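Local coordinates for protein peroxiredoxin PRX1, mitochondrial (Saccharomyces cerevisiae, PDB 5YKJ) that reduces peroxides in yeast mitochondria as a 1-Cys peroxiredoxin, with its oxidised thiol probably resolved through the glutathione and thioredoxin systems, at residues 11-17 with 94-98; 99-103 with 114-119. The contacts are given in a common frame with arbitrary orientation. Residues are numbered along the deposited sequence.

Interaction 1 (11-17 with 94-98); sequences FDADTTV and FPIIG
A single beta bridge can close the edge of a sheet, and in this thioredoxin-fold domain residues 11-17 do so, running antiparallel to strand 96-98, an edge strand of the central sheet next to strand 63-69. The bridge pairs Thr15 with Ile97, a non-hydrogen-bonded pair with CA atoms 4.3 Å apart. Two backbone bonds flank it: Gly98 N to Asp14 O at 2.9 Å, and Thr16 N to Ile96 O at 3.2 Å.

Each flanking pair replaces its missing second bond differently. Beside Asp14, a water accepts from Asp14 N at 3.1 Å and donates to Gly98 O at 2.8 Å. At the other end the extended backbone stops, since Thr16 turns to phi/psi near -66/-14, and its hydroxyl, with chi1 p, takes the carbonyl's place: Ile96 N donates to Thr16 OG1 at 2.9 Å. An ST turn begins at Thr15, also p, whose OG1 accepts from Val17 N at 3.0 Å and hydrogen-bonds to Gly18 O. On the inner side, Pro95 and Ile97 pair with Gly67 as the sheet continues, while Ile97 O receives His76 NE2 from helix 73-87.

Apolar contacts fill the remainder. Val17 CG1 lies 4.0 Å from Pro95 CB. The ring of Phe11, stacked on Phe22, presents its edge to Ile97, whose side chain (chi1 m, chi2 t) leaves CD1 3.7 Å from Phe11 CZ and CG2 3.8 Å from Ala13 CB.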
loop_
_atom_site.group_PDB
_atom_site.type_symbol
_atom_site.label_atom_id
_atom_site.label_comp_id
_atom_site.label_asym_id
_atom_site.label_seq_id
_atom_site.Cartn_x
_atom_site.Cartn_y
_atom_site.Cartn_z
ATOM N N PHE A 11 -11.308 4.941 10.144
ATOM C CA PHE A 11 -12.267 3.969 10.579
ATOM C C PHE A 11 -11.807 3.306 11.857
ATOM O O PHE A 11 -10.712 3.350 12.152
ATOM C CB PHE A 11 -12.563 2.893 9.488
ATOM C CG PHE A 11 -11.361 2.134 9.002
ATOM C CD1 PHE A 11 -10.960 0.981 9.632
ATOM C CD2 PHE A 11 -10.663 2.535 7.891
ATOM C CE1 PHE A 11 -9.840 0.300 9.243
ATOM C CE2 PHE A 11 -9.570 1.828 7.478
ATOM C CZ PHE A 11 -9.171 0.701 8.138
ATOM N N ASP A 12 -12.743 2.671 12.532
ATOM C CA ASP A 12 -12.479 1.859 13.681
ATOM C C ASP A 12 -12.777 0.428 13.257
ATOM O O ASP A 12 -13.692 0.203 12.569
ATOM C CB ASP A 12 -13.358 2.208 14.879
ATOM C CG ASP A 12 -13.041 3.565 15.464
ATOM O OD1 ASP A 12 -11.957 3.887 15.753
ATOM O OD2 ASP A 12 -13.961 4.321 15.631
ATOM N N ALA A 13 -11.971 -0.506 13.692
ATOM C CA ALA A 13 -12.194 -1.883 13.330
ATOM C C ALA A 13 -11.607 -2.837 14.334
ATOM O O ALA A 13 -10.759 -2.501 15.042
ATOM C CB ALA A 13 -11.541 -2.179 11.989
ATOM N N ASP A 14 -12.134 -4.046 14.291
ATOM C CA ASP A 14 -11.634 -5.173 15.029
ATOM C C ASP A 14 -10.579 -5.828 14.118
ATOM O O ASP A 14 -10.778 -5.964 12.962
ATOM C CB ASP A 14 -12.758 -6.151 15.328
ATOM C CG ASP A 14 -13.979 -5.460 15.836
ATOM O OD1 ASP A 14 -13.979 -5.141 17.016
ATOM O OD2 ASP A 14 -14.911 -5.166 15.036
ATOM N N THR A 15 -9.462 -6.177 14.714
ATOM C CA THR A 15 -8.357 -6.757 14.003
ATOM C C THR A 15 -7.652 -7.816 14.846
ATOM O O THR A 15 -7.952 -7.997 15.990
ATOM C CB THR A 15 -7.279 -5.722 13.625
ATOM O OG1 THR A 15 -6.483 -5.404 14.745
ATOM C CG2 THR A 15 -7.907 -4.432 13.134
ATOM N N THR A 16 -6.691 -8.454 14.200
ATOM C CA THR A 16 -5.869 -9.489 14.781
ATOM C C THR A 16 -4.988 -8.940 15.875
ATOM O O THR A 16 -4.432 -9.703 16.580
ATOM C CB THR A 16 -5.001 -10.249 13.753
ATOM O OG1 THR A 16 -4.225 -9.320 13.008
ATOM C CG2 THR A 16 -5.822 -11.103 12.868
ATOM N N VAL A 17 -4.852 -7.631 15.966
ATOM C CA VAL A 17 -4.093 -6.981 17.049
ATOM C C VAL A 17 -4.964 -6.254 18.050
ATOM O O VAL A 17 -4.470 -5.519 18.831
ATOM C CB VAL A 17 -2.959 -6.030 16.618
ATOM C CG1 VAL A 17 -2.094 -6.631 15.571
ATOM C CG2 VAL A 17 -3.430 -4.630 16.272
ATOM N N PHE A 94 1.755 -7.282 11.668
ATOM C CA PHE A 94 0.793 -6.290 11.311
ATOM C C PHE A 94 -0.579 -6.907 11.464
ATOM O O PHE A 94 -0.760 -8.041 11.494
ATOM C CB PHE A 94 1.028 -5.785 9.876
ATOM C CG PHE A 94 1.190 -6.875 8.862
ATOM C CD1 PHE A 94 0.097 -7.532 8.386
ATOM C CD2 PHE A 94 2.417 -7.223 8.362
ATOM C CE1 PHE A 94 0.229 -8.538 7.471
ATOM C CE2 PHE A 94 2.539 -8.194 7.406
ATOM C CZ PHE A 94 1.452 -8.872 6.983
ATOM N N PRO A 95 -1.539 -6.003 11.587
ATOM C CA PRO A 95 -2.905 -6.442 11.729
ATOM C C PRO A 95 -3.585 -6.849 10.437
ATOM O O PRO A 95 -3.212 -6.421 9.412
ATOM C CB PRO A 95 -3.650 -5.193 12.212
ATOM C CG PRO A 95 -2.671 -4.106 12.311
ATOM C CD PRO A 95 -1.462 -4.534 11.601
ATOM N N ILE A 96 -4.591 -7.673 10.599
ATOM C CA ILE A 96 -5.485 -8.012 9.539
ATOM C C ILE A 96 -6.871 -7.608 10.083
ATOM O O ILE A 96 -7.245 -8.037 11.105
ATOM C CB ILE A 96 -5.492 -9.488 9.124
ATOM C CG1 ILE A 96 -4.064 -9.949 8.830
ATOM C CG2 ILE A 96 -6.340 -9.661 7.881
ATOM C CD1 ILE A 96 -3.969 -11.321 8.269
ATOM N N ILE A 97 -7.566 -6.747 9.342
ATOM C CA ILE A 97 -8.855 -6.263 9.733
ATOM C C ILE A 97 -9.975 -7.291 9.500
ATOM O O ILE A 97 -10.090 -7.820 8.472
ATOM C CB ILE A 97 -9.197 -4.982 8.924
ATOM C CG1 ILE A 97 -8.191 -3.853 9.199
ATOM C CG2 ILE A 97 -10.646 -4.559 9.131
ATOM C CD1 ILE A 97 -8.079 -2.845 8.061
ATOM N N GLY A 98 -10.783 -7.513 10.524
ATOM C CA GLY A 98 -11.900 -8.409 10.387
ATOM C C GLY A 98 -13.117 -7.655 9.883
ATOM O O GLY A 98 -13.861 -7.116 10.607
HETATM O O HOH W 1 -14.101 -4.711 12.028
#

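Interaction 2 (99-103 with 114-119); sequences DTFRN and EGFKNI
Loops can be joined by one arginine that satisfies successive carbonyls, as in this surface contact around a type I beta turn, Asp99 to Arg102, closed by Arg102 N to Asp99 O at 3.1 Å. Arg102, N-cap of helix 103-107, has a left-handed backbone (66/18) and a largely extended side chain, m, t, t through chi3, reaching along 114-119. Its NE donates to Phe116 O at 2.8 Å and its NH2 to Lys117 O at 3.2 Å; NH1 bonds Ser123 beyond. Phe116 (chi1 38°, chi2 -73°) folds its ring back against the arginine, its face over Arg102 CD and CE2 over one guanidinium face, 3.3 Å from Arg102 CZ. The Phe101 ring, chi1 m, turns its edge to Phe116 CA, while Phe101 O accepts Gly115 N at 2.8 Å and, weakly, Phe116 N at 3.5 Å. Positive phi (104/6) suits Gly115. Glu114 (p, t) reaches a water that also binds Asn103 O. A second water spans Thr100 O (2.8 Å) and Asn118 N (2.7 Å).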
loop_
_atom_site.group_PDB
_atom_site.type_symbol
_atom_site.label_atom_id
_atom_site.label_comp_id
_atom_site.label_asym_id
_atom_site.label_seq_id
_atom_site.Cartn_x
_atom_site.Cartn_y
_atom_site.Cartn_z
ATOM N N ASP A 99 -13.268 -7.616 8.594
ATOM C CA ASP A 99 -14.339 -6.909 7.943
ATOM C C ASP A 99 -15.462 -7.855 7.558
ATOM O O ASP A 99 -15.811 -8.014 6.452
ATOM C CB ASP A 99 -13.761 -6.212 6.714
ATOM C CG ASP A 99 -14.632 -5.078 6.208
ATOM O OD1 ASP A 99 -15.301 -4.510 6.988
ATOM O OD2 ASP A 99 -14.570 -4.809 5.036
ATOM N N THR A 100 -16.049 -8.427 8.586
ATOM C CA THR A 100 -16.993 -9.471 8.465
ATOM C C THR A 100 -18.181 -9.129 7.560
ATOM O O THR A 100 -18.643 -9.945 6.865
ATOM C CB THR A 100 -17.560 -9.740 9.871
ATOM O OG1 THR A 100 -16.503 -9.881 10.822
ATOM C CG2 THR A 100 -18.457 -10.891 9.858
ATOM N N PHE A 101 -18.638 -7.887 7.628
ATOM C CA PHE A 101 -19.804 -7.408 6.882
ATOM C C PHE A 101 -19.501 -6.434 5.722
ATOM O O PHE A 101 -20.354 -5.760 5.268
ATOM C CB PHE A 101 -20.910 -6.855 7.827
ATOM C CG PHE A 101 -21.351 -7.843 8.900
ATOM C CD1 PHE A 101 -22.240 -8.799 8.623
ATOM C CD2 PHE A 101 -20.865 -7.793 10.152
ATOM C CE1 PHE A 101 -22.670 -9.706 9.578
ATOM C CE2 PHE A 101 -21.260 -8.699 11.116
ATOM C CZ PHE A 101 -22.156 -9.649 10.801
ATOM N N ARG A 102 -18.250 -6.396 5.335
ATOM C CA ARG A 102 -17.764 -5.601 4.235
ATOM C C ARG A 102 -17.873 -4.107 4.461
ATOM O O ARG A 102 -17.801 -3.382 3.532
ATOM C CB ARG A 102 -18.505 -5.899 2.909
ATOM C CG ARG A 102 -18.754 -7.289 2.516
ATOM C CD ARG A 102 -19.929 -7.326 1.541
ATOM N NE ARG A 102 -20.309 -8.688 1.357
ATOM C CZ ARG A 102 -20.551 -9.307 0.232
ATOM N NH1 ARG A 102 -20.537 -8.700 -0.920
ATOM N NH2 ARG A 102 -20.829 -10.562 0.318
ATOM N N ASN A 103 -18.024 -3.698 5.697
ATOM C CA ASN A 103 -18.182 -2.293 5.959
ATOM C C ASN A 103 -16.954 -1.429 5.550
ATOM O O ASN A 103 -17.097 -0.380 5.017
ATOM C CB ASN A 103 -18.549 -2.049 7.459
ATOM C CG ASN A 103 -19.770 -2.824 7.909
ATOM O OD1 ASN A 103 -20.740 -2.803 7.307
ATOM N ND2 ASN A 103 -19.651 -3.499 8.965
ATOM N N GLU A 114 -22.776 -2.813 1.834
ATOM C CA GLU A 114 -22.217 -3.319 3.063
ATOM C C GLU A 114 -23.317 -4.047 3.823
ATOM O O GLU A 114 -24.456 -3.941 3.481
ATOM C CB GLU A 114 -21.657 -2.208 3.928
ATOM C CG GLU A 114 -22.698 -1.172 4.245
ATOM C CD GLU A 114 -22.234 -0.059 5.128
ATOM O OE1 GLU A 114 -22.981 0.883 5.188
ATOM O OE2 GLU A 114 -21.214 -0.139 5.725
ATOM N N GLY A 115 -22.935 -4.756 4.857
ATOM C CA GLY A 115 -23.901 -5.415 5.689
ATOM C C GLY A 115 -24.124 -6.875 5.584
ATOM O O GLY A 115 -25.026 -7.396 6.205
ATOM N N PHE A 116 -23.295 -7.526 4.783
ATOM C CA PHE A 116 -23.376 -8.947 4.676
ATOM C C PHE A 116 -22.073 -9.625 4.542
ATOM O O PHE A 116 -21.174 -9.146 3.941
ATOM C CB PHE A 116 -24.305 -9.444 3.598
ATOM C CG PHE A 116 -24.284 -8.651 2.374
ATOM C CD1 PHE A 116 -24.866 -7.422 2.377
ATOM C CD2 PHE A 116 -23.751 -9.142 1.229
ATOM C CE1 PHE A 116 -24.889 -6.664 1.271
ATOM C CE2 PHE A 116 -23.732 -8.368 0.097
ATOM C CZ PHE A 116 -24.332 -7.140 0.123
ATOM N N LYS A 117 -22.071 -10.807 5.099
ATOM C CA LYS A 117 -20.876 -11.549 5.133
ATOM C C LYS A 117 -20.541 -12.244 3.893
ATOM O O LYS A 117 -21.264 -12.278 2.943
ATOM C CB LYS A 117 -20.847 -12.515 6.278
ATOM C CG LYS A 117 -22.140 -12.997 6.691
ATOM C CD LYS A 117 -22.479 -14.075 5.722
ATOM C CE LYS A 117 -22.908 -15.341 6.454
ATOM N NZ LYS A 117 -23.247 -15.148 7.885
ATOM N N ASN A 118 -19.395 -12.848 3.992
ATOM C CA ASN A 118 -18.898 -13.568 2.917
ATOM C C ASN A 118 -19.753 -14.789 2.703
ATOM O O ASN A 118 -19.868 -15.698 3.460
ATOM C CB ASN A 118 -17.518 -14.123 3.229
ATOM C CG ASN A 118 -16.683 -14.342 1.998
ATOM O OD1 ASN A 118 -17.189 -14.860 0.980
ATOM N ND2 ASN A 118 -15.424 -13.896 2.058
ATOM N N ILE A 119 -20.393 -14.659 1.607
ATOM C CA ILE A 119 -21.103 -15.637 0.941
ATOM C C ILE A 119 -20.090 -15.782 -0.210
ATOM O O ILE A 119 -19.546 -14.796 -0.844
ATOM C CB ILE A 119 -22.409 -15.094 0.320
ATOM C CG1 ILE A 119 -23.493 -15.005 1.378
ATOM C CG2 ILE A 119 -22.883 -15.933 -0.840
ATOM C CD1 ILE A 119 -23.423 -16.109 2.370
HETATM O O HOH W 2 -17.737 -12.524 6.109
HETATM O O HOH W 3 -18.722 1.656 6.183
#

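In the fold
The two contacts follow one another along the chain and adjoin at the end of strand 96-98, where interaction 1 ends at Gly98 and interaction 2 begins at Asp99. Their centres lie 14 Å apart on the same side of the chain's centre, within the thioredoxin-like AhpC/TSA region. The first closes the edge of the central sheet with the N-terminal segment, while the second is more exposed and links the loops before and after helix 103-107. Both contacts touch that short helix: Phe11 of interaction 1 packs on its Val104 and Leu107, and Asp99 of interaction 2 hydrogen-bonds backbone nitrogens of Val104 and Ala105. The sheet edge thus passes directly into the surface loops.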